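Local coordinates for HTH-type transcriptional regulator GadX (Escherichia coli, PDB 3MKL), which binds DNA as an AraC/XylS-family transcription factor, activating about fifteen acid-resistance genes, among them gadA, gadB and gadC, and repressing gadW under some conditions, at residues C58-A63 with C81-V86; T10-V15 with S31-S36; Q5-T10 with R45-S50. All blocks are in the same frame, centred on the assembly; numbering follows the deposited sequence.

Contact 1. Residues C58-A63 with C81-V86; sequences CRMQRA and CGYHSV
R59 turns its CG anti to its own carbonyl carbon (chi1 -72°), and the chain then runs extended from CG to NE across the carbonyl of C81. M60 uses the same first torsion but bends at chi2 and chi3, which brings CE back to the Y83 ring. The R59 NE lies 2.7 Å from C81 O, but the angle is poor for a hydrogen bond. The guanidinium is instead held by a bond from NH1 to the carbonyl of I20. G82 CA lies 3.9 Å above one face, offset toward the rim. Residues 81-85 form the turn of the second predicted helix-turn-helix motif, and V86 opens helix 86-97. G82 ends helix 74-80 with positive phi in a Schellman motif, and S85 is the N-cap of the next. Y83 reaches back to helix 51-67. Its OH lies 3.6 Å from R59 CB, and its CE2 is 3.7 Å from M60 CE. R59 CZ stands 5.4 Å from the ring centroid, at most a weak cation-pi attraction. Beside this, C81 SG rests against the helix, 4.0 Å from A63 CB. M60 also packs on F89 and F93 of helix 86-97.

Contact 2. Residues T10-V15 with S31-S36; sequences TRVCTV and SELLMS
L33 and V15 form the apolar centre of this contact. L33 CD2 meets V15 CG2 at 3.6 Å, the side chains at a slant. The other L33 methyl, CD1, lies 4.0 Å from V12 CG2, and here the side chains are at about a right angle. The leucine thus spans one turn of helix 8-17, with a branch for each valine. V15 puts CG1 anti to the backbone N (chi1 173°), and this methyl faces E32 rather than L33. It lies 3.6 Å from E32 OE2 and also meets the aliphatic CG; the two side chains run past each other in opposite senses. L40 of helix 37-46 touches both V12 and L33, while W24 packs on V15 and E32.

The polar link is made through water. One water donates to E32 OE2 at 2.7 Å and to V15 O at 3.1 Å, bridging the glutamate to the backbone of helix 8-17. R11 stays at the margin, with NH2 4.2 Å from L33 O.

Residues 31-36 run from the end of helix 26-32 into the turn of the first predicted helix-turn-helix motif. L34, with positive phi, closes helix 26-32 in a Schellman motif, and S36 is the N-cap of helix 37-46.

Carboxylate and carbonyl are both acceptors, so the water supplies the two protons that join them, while the aliphatic branches pack helix 8-17 on the turn.

Contact 3. Residues Q5-T10 with R45-S50; sequences QPNMRT and REEETS
The start of helix 8-17 faces the turn after helix 37-46, with the CA atoms of R9 and E47 7.5 Å apart. E47 has the largest share of the contact, followed by R9. Its side chain, that of E47, is extended beyond CG (chi2 178°) and brings the carboxylate to the first turn of the helix. M8 N donates to the syn lone pair of E47 OE2 at 3.2 Å with an angle of 157°. R9 N makes a weaker bond to E47 OE1 at 3.4 Å. The two carboxylate oxygens therefore take two successive backbone N-H groups. A negative group here would probably also be favoured by the helix dipole. N7 is the N-cap residue and holds the next N-H along the helix: T10 N donates to N7 OD1 at 3.1 Å, nearly along the C=O axis. N7 CG also lies 3.7 Å from E47 OE1.

E47 sits just beyond the second helix of the first predicted helix-turn-helix motif. E48 has positive phi and is the C-prime residue of a Schellman motif that ends helix 37-46. The turn then leads to S50, the N-cap of helix 51-67, so the contact ties the N-terminal helix to the joint between two later ones.

R9 places CG between its backbone N and carbonyl carbon (chi1 61°), and this CG lies 3.2 Å from E47 OE1. The guanidinium passes T49, whose CB is 3.6 Å above one face and offset toward the rim. A water in the plane at its edge accepts from R9 NH2 and donates to E48 O. R9 NH1 also has a long, weak ion pair with E57 of helix 51-67. M8 turns its chain away from E47 and packs on L40, K43 and L44 of helix 37-46.

How the contacts relate
Contacts 2 and 3 have centres 10 Å apart. Both use helix 8-17. They touch through the selenium atoms of M35 and M8. Along the chain, apart from the shared T10, contact 2 falls between the two segments of contact 3. Contact 1 comes later, its centre about 20 Å from contact 2 and 21 Å from contact 3. It still touches contact 2 where C58 packs on C13. Contacts 2 and 3 set helix 8-17 against the turn and the far end of the first predicted helix-turn-helix motif. Contact 1 sets helix 51-67 against the turn of the second. Helix 51-67 joins the two motifs in this AraC/XylS-type DNA-binding part of GadX; regulation belongs to the whole protein.

Contact 1. Residues C58-A63 with C81-V86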
ATOM      1  N   CYS A  58      -1.974  -1.757   1.786  1.00 33.28           N
ATOM      2  CA  CYS A  58      -2.893  -1.127   0.851  1.00 33.69           C
ATOM      3  C   CYS A  58      -2.429  -1.352  -0.592  1.00 33.19           C
ATOM      4  O   CYS A  58      -3.219  -1.638  -1.476  1.00 34.32           O
ATOM      5  CB  CYS A  58      -2.957   0.371   1.143  1.00 33.58           C
ATOM      6  SG  CYS A  58      -3.851   0.807   2.642  1.00 36.60           S
ATOM      7  N   ARG A  59      -1.135  -1.227  -0.825  1.00 31.34           N
ATOM      8  CA  ARG A  59      -0.645  -1.371  -2.171  1.00 31.67           C
ATOM      9  C   ARG A  59      -0.712  -2.830  -2.647  1.00 32.64           C
ATOM     10  O   ARG A  59      -1.026  -3.084  -3.815  1.00 33.51           O
ATOM     11  CB  ARG A  59       0.767  -0.783  -2.311  1.00 30.24           C
ATOM     12  CG  ARG A  59       0.755   0.711  -2.261  1.00 30.20           C
ATOM     13  CD  ARG A  59       2.135   1.332  -2.211  1.00 29.12           C
ATOM     14  NE  ARG A  59       1.982   2.737  -2.540  1.00 33.12           N
ATOM     15  CZ  ARG A  59       2.898   3.671  -2.351  1.00 32.51           C
ATOM     16  NH1 ARG A  59       2.628   4.908  -2.706  1.00 34.35           N
ATOM     17  NH2 ARG A  59       4.074   3.366  -1.826  1.00 32.83           N
HETATM   18  N   MSE A  60      -0.435  -3.789  -1.763  1.00 32.72           N
HETATM   19  CA  MSE A  60      -0.583  -5.201  -2.152  1.00 33.83           C
HETATM   20  C   MSE A  60      -2.031  -5.549  -2.428  1.00 35.82           C
HETATM   21  O   MSE A  60      -2.324  -6.363  -3.303  1.00 36.57           O
HETATM   22  CB  MSE A  60       0.009  -6.160  -1.117  1.00 34.48           C
HETATM   23  CG  MSE A  60       1.492  -6.025  -0.922  1.00 32.92           C
HETATM   24 SE   MSE A  60       2.535  -6.258  -2.543  1.00 32.65          SE
HETATM   25  CE  MSE A  60       2.821  -4.452  -3.148  1.00 30.88           C
ATOM     26  N   GLN A  61      -2.937  -4.923  -1.689  1.00 37.35           N
ATOM     27  CA  GLN A  61      -4.349  -5.203  -1.864  1.00 41.12           C
ATOM     28  C   GLN A  61      -4.829  -4.697  -3.223  1.00 41.57           C
ATOM     29  O   GLN A  61      -5.650  -5.359  -3.883  1.00 44.31           O
ATOM     30  CB  GLN A  61      -5.155  -4.619  -0.700  1.00 43.18           C
ATOM     31  CG  GLN A  61      -5.007  -5.446   0.595  1.00 47.23           C
ATOM     32  CD  GLN A  61      -5.787  -4.881   1.783  1.00 51.63           C
ATOM     33  OE1 GLN A  61      -5.927  -3.675   1.936  1.00 53.42           O
ATOM     34  NE2 GLN A  61      -6.287  -5.762   2.629  1.00 57.09           N
ATOM     35  N   ARG A  62      -4.303  -3.546  -3.649  0.50 39.73           N
ATOM     36  CA  ARG A  62      -4.644  -2.961  -4.948  0.50 40.74           C
ATOM     37  C   ARG A  62      -4.012  -3.753  -6.083  0.50 40.65           C
ATOM     38  O   ARG A  62      -4.619  -3.915  -7.149  0.50 42.68           O
ATOM     39  CB  ARG A  62      -4.215  -1.495  -5.019  0.50 39.76           C
ATOM     40  CG  ARG A  62      -4.696  -0.748  -6.263  0.50 42.78           C
ATOM     41  CD  ARG A  62      -6.224  -0.592  -6.297  0.50 46.06           C
ATOM     42  NE  ARG A  62      -6.762  -0.134  -5.012  0.50 46.54           N
ATOM     43  CZ  ARG A  62      -7.180   1.108  -4.755  0.50 46.79           C
ATOM     44  NH1 ARG A  62      -7.142   2.041  -5.698  0.50 48.18           N
ATOM     45  NH2 ARG A  62      -7.645   1.411  -3.551  0.50 44.67           N
ATOM     46  N   ALA A  63      -2.796  -4.252  -5.844  1.00 38.42           N
ATOM     47  CA  ALA A  63      -2.074  -5.060  -6.826  1.00 38.26           C
ATOM     48  C   ALA A  63      -2.861  -6.290  -7.265  1.00 40.79           C
ATOM     49  O   ALA A  63      -2.783  -6.671  -8.426  1.00 41.44           O
ATOM     50  CB  ALA A  63      -0.707  -5.453  -6.311  1.00 35.85           C
ATOM     51  N   CYS A  81       0.374   1.251  -8.493  1.00 40.50           N
ATOM     52  CA  CYS A  81       0.403   1.086  -7.031  1.00 39.58           C
ATOM     53  C   CYS A  81       1.423   2.007  -6.336  1.00 39.84           C
ATOM     54  O   CYS A  81       1.542   1.986  -5.115  1.00 38.23           O
ATOM     55  CB  CYS A  81       0.720  -0.357  -6.664  1.00 37.31           C
ATOM     56  SG  CYS A  81      -0.456  -1.561  -7.284  1.00 40.07           S
ATOM     57  N   GLY A  82       2.168   2.781  -7.127  1.00 42.60           N
ATOM     58  CA  GLY A  82       3.043   3.813  -6.611  1.00 44.13           C
ATOM     59  C   GLY A  82       4.495   3.424  -6.507  1.00 44.71           C
ATOM     60  O   GLY A  82       5.279   4.150  -5.899  1.00 45.70           O
ATOM     61  N   TYR A  83       4.858   2.289  -7.105  1.00 36.12           N
ATOM     62  CA  TYR A  83       6.241   1.826  -7.126  1.00 35.63           C
ATOM     63  C   TYR A  83       6.973   2.339  -8.359  1.00 39.04           C
ATOM     64  O   TYR A  83       6.418   2.384  -9.469  1.00 40.45           O
ATOM     65  CB  TYR A  83       6.308   0.301  -7.036  1.00 32.50           C
ATOM     66  CG  TYR A  83       5.790  -0.217  -5.719  1.00 31.12           C
ATOM     67  CD1 TYR A  83       6.584  -0.180  -4.569  1.00 32.83           C
ATOM     68  CD2 TYR A  83       4.496  -0.722  -5.611  1.00 30.72           C
ATOM     69  CE1 TYR A  83       6.091  -0.652  -3.327  1.00 31.04           C
ATOM     70  CE2 TYR A  83       3.990  -1.171  -4.389  1.00 28.05           C
ATOM     71  CZ  TYR A  83       4.795  -1.136  -3.261  1.00 29.97           C
ATOM     72  OH  TYR A  83       4.289  -1.588  -2.081  1.00 32.45           O
ATOM     73  N   HIS A  84       8.212   2.767  -8.155  1.00 40.89           N
ATOM     74  CA  HIS A  84       9.003   3.274  -9.239  1.00 44.23           C
ATOM     75  C   HIS A  84       9.884   2.150  -9.728  1.00 42.76           C
ATOM     76  O   HIS A  84      10.469   2.234 -10.811  1.00 44.35           O
ATOM     77  CB  HIS A  84       9.841   4.471  -8.781  1.00 47.89           C
ATOM     78  CG  HIS A  84       9.021   5.678  -8.435  1.00 52.84           C
ATOM     79  ND1 HIS A  84       8.577   5.938  -7.153  1.00 54.17           N
ATOM     80  CD2 HIS A  84       8.556   6.691  -9.207  1.00 56.94           C
ATOM     81  CE1 HIS A  84       7.874   7.058  -7.153  1.00 56.66           C
ATOM     82  NE2 HIS A  84       7.844   7.533  -8.386  1.00 59.72           N
ATOM     83  N   SER A  85       9.969   1.093  -8.926  1.00 39.92           N
ATOM     84  CA  SER A  85      10.902   0.010  -9.188  1.00 38.97           C
ATOM     85  C   SER A  85      10.157  -1.334  -9.246  1.00 37.11           C
ATOM     86  O   SER A  85       9.572  -1.776  -8.232  1.00 35.87           O
ATOM     87  CB  SER A  85      12.016   0.060  -8.132  1.00 39.27           C
ATOM     88  OG  SER A  85      12.746  -1.135  -8.064  1.00 37.22           O
ATOM     89  N   VAL A  86      10.145  -1.965 -10.430  1.00 37.26           N
ATOM     90  CA  VAL A  86       9.508  -3.292 -10.601  1.00 36.28           C
ATOM     91  C   VAL A  86      10.171  -4.432  -9.808  1.00 34.65           C
ATOM     92  O   VAL A  86       9.462  -5.293  -9.283  1.00 33.80           O
ATOM     93  CB  VAL A  86       9.366  -3.720 -12.079  1.00 37.74           C
ATOM     94  CG1 VAL A  86       8.434  -4.951 -12.199  1.00 37.34           C
ATOM     95  CG2 VAL A  86       8.820  -2.580 -12.906  1.00 41.45           C
TER

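Contact 2. Residues T10-V15 with S31-S36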
ATOM      1  N   THR A  10      -7.475   1.912  10.367  1.00 34.38           N
ATOM      2  CA  THR A  10      -8.592   2.009   9.403  1.00 36.05           C
ATOM      3  C   THR A  10      -8.695   3.391   8.754  1.00 34.94           C
ATOM      4  O   THR A  10      -8.851   3.488   7.542  1.00 35.07           O
ATOM      5  CB  THR A  10      -9.943   1.642  10.056  1.00 38.22           C
ATOM      6  OG1 THR A  10      -9.875   0.289  10.513  1.00 40.33           O
ATOM      7  CG2 THR A  10     -11.106   1.764   9.069  1.00 40.49           C
ATOM      8  N   ARG A  11      -8.592   4.448   9.567  1.00 33.86           N
ATOM      9  CA  ARG A  11      -8.678   5.832   9.063  1.00 33.00           C
ATOM     10  C   ARG A  11      -7.536   6.206   8.124  1.00 30.72           C
ATOM     11  O   ARG A  11      -7.752   6.928   7.157  1.00 30.90           O
ATOM     12  CB  ARG A  11      -8.761   6.837  10.212  1.00 32.21           C
ATOM     13  CG  ARG A  11     -10.096   6.811  10.907  1.00 35.79           C
ATOM     14  CD  ARG A  11     -10.016   7.512  12.226  1.00 39.19           C
ATOM     15  NE  ARG A  11      -9.933   8.957  12.044  1.00 40.79           N
ATOM     16  CZ  ARG A  11      -9.508   9.803  12.978  1.00 41.62           C
ATOM     17  NH1 ARG A  11      -9.128   9.345  14.164  1.00 43.16           N
ATOM     18  NH2 ARG A  11      -9.464  11.108  12.724  1.00 40.58           N
ATOM     19  N   VAL A  12      -6.338   5.715   8.439  1.00 29.32           N
ATOM     20  CA  VAL A  12      -5.134   5.857   7.624  1.00 27.91           C
ATOM     21  C   VAL A  12      -5.266   5.072   6.302  1.00 29.07           C
ATOM     22  O   VAL A  12      -5.013   5.614   5.243  1.00 29.85           O
ATOM     23  CB  VAL A  12      -3.866   5.400   8.419  1.00 27.20           C
ATOM     24  CG1 VAL A  12      -2.661   5.225   7.497  1.00 25.80           C
ATOM     25  CG2 VAL A  12      -3.530   6.374   9.521  1.00 24.94           C
ATOM     26  N   CYS A  13      -5.676   3.808   6.352  1.00 30.58           N
ATOM     27  CA  CYS A  13      -5.960   3.056   5.118  1.00 32.24           C
ATOM     28  C   CYS A  13      -7.007   3.759   4.254  1.00 33.46           C
ATOM     29  O   CYS A  13      -6.913   3.731   3.033  1.00 34.35           O
ATOM     30  CB  CYS A  13      -6.380   1.617   5.425  1.00 33.90           C
ATOM     31  SG  CYS A  13      -5.007   0.635   6.097  1.00 36.67           S
ATOM     32  N   THR A  14      -7.985   4.422   4.878  1.00 33.42           N
ATOM     33  CA  THR A  14      -8.975   5.188   4.101  1.00 34.50           C
ATOM     34  C   THR A  14      -8.345   6.396   3.376  1.00 33.13           C
ATOM     35  O   THR A  14      -8.700   6.703   2.241  1.00 33.39           O
ATOM     36  CB  THR A  14     -10.192   5.644   4.952  1.00 35.37           C
ATOM     37  OG1 THR A  14     -10.768   4.507   5.618  1.00 37.84           O
ATOM     38  CG2 THR A  14     -11.274   6.312   4.036  1.00 37.97           C
ATOM     39  N   VAL A  15      -7.420   7.079   4.045  1.00 30.87           N
ATOM     40  CA  VAL A  15      -6.699   8.167   3.420  1.00 29.71           C
ATOM     41  C   VAL A  15      -5.891   7.627   2.237  1.00 30.45           C
ATOM     42  O   VAL A  15      -6.013   8.112   1.122  1.00 32.14           O
ATOM     43  CB  VAL A  15      -5.754   8.830   4.442  1.00 28.76           C
ATOM     44  CG1 VAL A  15      -4.861   9.871   3.766  1.00 25.16           C
ATOM     45  CG2 VAL A  15      -6.561   9.397   5.596  1.00 27.07           C
ATOM     46  N   SER A  31      -1.598  15.300   8.198  1.00 26.13           N
ATOM     47  CA  SER A  31      -2.260  16.556   7.866  1.00 27.79           C
ATOM     48  C   SER A  31      -3.709  16.363   7.399  1.00 27.82           C
ATOM     49  O   SER A  31      -4.605  17.104   7.822  1.00 28.23           O
ATOM     50  CB  SER A  31      -1.435  17.377   6.867  1.00 29.31           C
ATOM     51  OG  SER A  31      -1.159  16.596   5.734  1.00 34.02           O
ATOM     52  N   GLU A  32      -3.931  15.372   6.541  1.00 27.81           N
ATOM     53  CA  GLU A  32      -5.283  14.914   6.162  1.00 29.44           C
ATOM     54  C   GLU A  32      -6.202  14.574   7.358  1.00 28.80           C
ATOM     55  O   GLU A  32      -7.422  14.743   7.293  1.00 29.42           O
ATOM     56  CB  GLU A  32      -5.161  13.638   5.301  1.00 30.09           C
ATOM     57  CG  GLU A  32      -4.729  13.865   3.869  1.00 34.70           C
ATOM     58  CD  GLU A  32      -5.929  13.952   2.931  1.00 43.69           C
ATOM     59  OE1 GLU A  32      -6.392  15.086   2.633  1.00 48.19           O
ATOM     60  OE2 GLU A  32      -6.435  12.878   2.516  1.00 45.40           O
ATOM     61  N   LEU A  33      -5.607  14.060   8.430  1.00 26.63           N
ATOM     62  CA  LEU A  33      -6.371  13.592   9.574  1.00 27.09           C
ATOM     63  C   LEU A  33      -6.498  14.688  10.624  1.00 27.96           C
ATOM     64  O   LEU A  33      -7.080  14.465  11.706  1.00 28.58           O
ATOM     65  CB  LEU A  33      -5.691  12.366  10.179  1.00 25.12           C
ATOM     66  CG  LEU A  33      -5.760  11.087   9.321  1.00 25.04           C
ATOM     67  CD1 LEU A  33      -5.255   9.911  10.123  1.00 23.71           C
ATOM     68  CD2 LEU A  33      -7.193  10.789   8.829  1.00 24.66           C
ATOM     69  N   LEU A  34      -5.954  15.866  10.295  1.00 27.60           N
ATOM     70  CA  LEU A  34      -5.881  16.987  11.232  1.00 28.41           C
ATOM     71  C   LEU A  34      -5.208  16.558  12.573  1.00 28.24           C
ATOM     72  O   LEU A  34      -5.759  16.775  13.673  1.00 29.80           O
ATOM     73  CB  LEU A  34      -7.284  17.605  11.419  1.00 29.52           C
ATOM     74  CG  LEU A  34      -8.037  18.065  10.139  1.00 32.34           C
ATOM     75  CD1 LEU A  34      -9.478  18.519  10.442  1.00 34.02           C
ATOM     76  CD2 LEU A  34      -7.308  19.182   9.365  1.00 31.03           C
HETATM   77  N   MSE A  35      -4.031  15.933  12.476  1.00 26.78           N
HETATM   78  CA  MSE A  35      -3.289  15.460  13.664  1.00 27.19           C
HETATM   79  C   MSE A  35      -1.844  15.814  13.499  1.00 26.66           C
HETATM   80  O   MSE A  35      -1.388  15.935  12.359  1.00 26.82           O
HETATM   81  CB  MSE A  35      -3.345  13.931  13.794  1.00 26.88           C
HETATM   82  CG  MSE A  35      -4.691  13.339  14.103  1.00 30.35           C
HETATM   83 SE   MSE A  35      -4.593  11.408  13.716  1.00 36.18          SE
HETATM   84  CE  MSE A  35      -3.342  10.958  15.115  1.00 30.36           C
ATOM     85  N   SER A  36      -1.109  15.942  14.611  1.00 26.89           N
ATOM     86  CA  SER A  36       0.353  16.055  14.532  1.00 27.00           C
ATOM     87  C   SER A  36       1.009  14.748  14.045  1.00 26.47           C
ATOM     88  O   SER A  36       0.560  13.638  14.387  1.00 25.38           O
ATOM     89  CB  SER A  36       0.980  16.516  15.864  1.00 28.34           C
ATOM     90  OG  SER A  36       0.850  15.526  16.857  1.00 28.36           O
TER
HETATM   91  O   HOH W   1      -6.337  11.109   0.522  1.00 43.96           O

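Contact 3. Residues Q5-T10 with R45-S50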
ATOM      1  N   GLN A   5     -16.905   5.155  14.679  1.00 60.55           N
ATOM      2  CA  GLN A   5     -15.652   5.035  15.485  1.00 58.33           C
ATOM      3  C   GLN A   5     -14.594   4.120  14.822  1.00 56.04           C
ATOM      4  O   GLN A   5     -14.215   3.080  15.398  1.00 57.07           O
ATOM      5  CB  GLN A   5     -15.979   4.549  16.910  1.00 60.93           C
ATOM      6  N   PRO A   6     -14.123   4.480  13.604  1.00 53.25           N
ATOM      7  CA  PRO A   6     -13.049   3.656  13.035  1.00 50.76           C
ATOM      8  C   PRO A   6     -11.742   3.876  13.790  1.00 47.67           C
ATOM      9  O   PRO A   6     -11.401   5.012  14.087  1.00 47.15           O
ATOM     10  CB  PRO A   6     -12.931   4.169  11.589  1.00 49.46           C
ATOM     11  CG  PRO A   6     -14.255   4.884  11.324  1.00 52.07           C
ATOM     12  CD  PRO A   6     -14.602   5.495  12.644  1.00 53.07           C
ATOM     13  N   ASN A   7     -11.031   2.802  14.117  1.00 46.51           N
ATOM     14  CA  ASN A   7      -9.719   2.914  14.765  1.00 43.89           C
ATOM     15  C   ASN A   7      -8.674   3.566  13.839  1.00 40.47           C
ATOM     16  O   ASN A   7      -8.976   3.919  12.693  1.00 39.67           O
ATOM     17  CB  ASN A   7      -9.253   1.548  15.286  1.00 44.72           C
ATOM     18  CG  ASN A   7      -8.993   0.553  14.170  1.00 45.66           C
ATOM     19  OD1 ASN A   7      -8.564   0.921  13.073  1.00 43.58           O
ATOM     20  ND2 ASN A   7      -9.251  -0.720  14.444  1.00 48.24           N
HETATM   21  N   MSE A   8      -7.452   3.732  14.326  1.00 38.43           N
HETATM   22  CA  MSE A   8      -6.522   4.635  13.645  1.00 35.80           C
HETATM   23  C   MSE A   8      -5.963   4.052  12.350  1.00 34.03           C
HETATM   24  O   MSE A   8      -5.866   4.754  11.353  1.00 32.85           O
HETATM   25  CB  MSE A   8      -5.396   5.093  14.570  1.00 35.45           C
HETATM   26  CG  MSE A   8      -4.573   6.236  13.992  1.00 35.52           C
HETATM   27 SE   MSE A   8      -5.586   7.897  13.773  1.00 41.78          SE
HETATM   28  CE  MSE A   8      -6.215   8.074  15.619  1.00 40.40           C
ATOM     29  N   ARG A   9      -5.622   2.771  12.367  1.00 33.69           N
ATOM     30  CA  ARG A   9      -5.156   2.090  11.163  1.00 33.45           C
ATOM     31  C   ARG A   9      -6.197   2.102  10.020  1.00 33.51           C
ATOM     32  O   ARG A   9      -5.826   2.295   8.856  1.00 32.10           O
ATOM     33  CB  ARG A   9      -4.644   0.671  11.467  1.00 34.12           C
ATOM     34  CG  ARG A   9      -5.649  -0.350  12.068  1.00 37.89           C
ATOM     35  CD  ARG A   9      -4.892  -1.637  12.567  1.00 42.20           C
ATOM     36  NE  ARG A   9      -4.045  -2.205  11.509  1.00 45.75           N
ATOM     37  CZ  ARG A   9      -2.967  -2.987  11.669  1.00 48.45           C
ATOM     38  NH1 ARG A   9      -2.316  -3.398  10.584  1.00 47.83           N
ATOM     39  NH2 ARG A   9      -2.529  -3.366  12.875  1.00 49.69           N
ATOM     40  N   THR A  10      -7.475   1.912  10.367  1.00 34.38           N
ATOM     41  CA  THR A  10      -8.592   2.009   9.403  1.00 36.05           C
ATOM     42  C   THR A  10      -8.695   3.391   8.754  1.00 34.94           C
ATOM     43  O   THR A  10      -8.851   3.488   7.542  1.00 35.07           O
ATOM     44  CB  THR A  10      -9.943   1.642  10.056  1.00 38.22           C
ATOM     45  OG1 THR A  10      -9.875   0.289  10.513  1.00 40.33           O
ATOM     46  CG2 THR A  10     -11.106   1.764   9.069  1.00 40.49           C
ATOM     47  N   ARG A  45       1.518   3.073  16.582  1.00 32.06           N
ATOM     48  CA  ARG A  45       2.419   2.214  17.341  1.00 35.17           C
ATOM     49  C   ARG A  45       1.678   1.419  18.444  1.00 37.08           C
ATOM     50  O   ARG A  45       1.987   0.241  18.662  1.00 37.86           O
ATOM     51  CB  ARG A  45       3.609   3.021  17.898  1.00 36.27           C
ATOM     52  CG  ARG A  45       4.451   2.296  18.952  1.00 42.12           C
ATOM     53  CD  ARG A  45       5.208   1.111  18.358  1.00 48.86           C
ATOM     54  NE  ARG A  45       5.188  -0.084  19.222  1.00 56.11           N
ATOM     55  CZ  ARG A  45       5.890  -0.235  20.354  1.00 60.52           C
ATOM     56  NH1 ARG A  45       6.673   0.744  20.805  1.00 61.99           N
ATOM     57  NH2 ARG A  45       5.799  -1.367  21.048  1.00 62.06           N
ATOM     58  N   GLU A  46       0.698   2.058  19.094  1.00 37.58           N
ATOM     59  CA  GLU A  46      -0.209   1.394  20.057  1.00 40.41           C
ATOM     60  C   GLU A  46      -1.039   0.238  19.444  1.00 40.73           C
ATOM     61  O   GLU A  46      -1.460  -0.660  20.172  1.00 42.40           O
ATOM     62  CB  GLU A  46      -1.150   2.418  20.717  1.00 40.75           C
ATOM     63  CG  GLU A  46      -0.486   3.324  21.776  1.00 43.11           C
ATOM     64  CD  GLU A  46      -1.306   4.582  22.095  1.00 44.78           C
ATOM     65  OE1 GLU A  46      -0.972   5.306  23.067  1.00 44.10           O
ATOM     66  OE2 GLU A  46      -2.283   4.853  21.359  1.00 45.48           O
ATOM     67  N   GLU A  47      -1.277   0.299  18.127  1.00 39.33           N
ATOM     68  CA  GLU A  47      -1.921  -0.782  17.344  1.00 40.22           C
ATOM     69  C   GLU A  47      -0.889  -1.658  16.586  1.00 39.63           C
ATOM     70  O   GLU A  47      -1.230  -2.419  15.664  1.00 39.49           O
ATOM     71  CB  GLU A  47      -2.950  -0.184  16.373  1.00 39.02           C
ATOM     72  CG  GLU A  47      -4.128   0.521  17.099  1.00 42.37           C
ATOM     73  CD  GLU A  47      -5.151   1.187  16.161  1.00 45.24           C
ATOM     74  OE1 GLU A  47      -5.371   0.674  15.035  1.00 46.33           O
ATOM     75  OE2 GLU A  47      -5.752   2.219  16.560  1.00 45.43           O
ATOM     76  N   GLU A  48       0.376  -1.527  16.985  1.00 39.24           N
ATOM     77  CA  GLU A  48       1.460  -2.348  16.466  1.00 39.08           C
ATOM     78  C   GLU A  48       1.625  -2.299  14.953  1.00 37.24           C
ATOM     79  O   GLU A  48       1.786  -3.321  14.296  1.00 37.51           O
ATOM     80  CB  GLU A  48       1.321  -3.792  16.972  1.00 41.04           C
ATOM     81  CG  GLU A  48       1.612  -3.945  18.445  1.00 43.79           C
ATOM     82  CD  GLU A  48       3.031  -3.552  18.823  1.00 45.49           C
ATOM     83  OE1 GLU A  48       3.939  -3.569  17.962  1.00 46.68           O
ATOM     84  OE2 GLU A  48       3.240  -3.221  19.995  1.00 48.13           O
ATOM     85  N   THR A  49       1.602  -1.090  14.408  1.00 35.77           N
ATOM     86  CA  THR A  49       1.838  -0.889  12.984  1.00 35.04           C
ATOM     87  C   THR A  49       2.508   0.472  12.737  1.00 33.77           C
ATOM     88  O   THR A  49       2.709   1.259  13.670  1.00 34.81           O
ATOM     89  CB  THR A  49       0.512  -1.029  12.131  1.00 34.82           C
ATOM     90  OG1 THR A  49       0.841  -1.260  10.744  1.00 36.31           O
ATOM     91  CG2 THR A  49      -0.405   0.223  12.262  1.00 32.75           C
ATOM     92  N   SER A  50       2.851   0.752  11.490  1.00 31.96           N
ATOM     93  CA  SER A  50       3.332   2.082  11.138  1.00 30.33           C
ATOM     94  C   SER A  50       2.616   2.511   9.882  1.00 28.18           C
ATOM     95  O   SER A  50       1.878   1.702   9.276  1.00 28.86           O
ATOM     96  CB  SER A  50       4.831   2.074  10.904  1.00 31.38           C
ATOM     97  OG  SER A  50       5.142   1.141   9.895  1.00 34.47           O
TER
HETATM   98  O   HOH W   2      -0.087  -4.933  13.667  1.00 33.33           O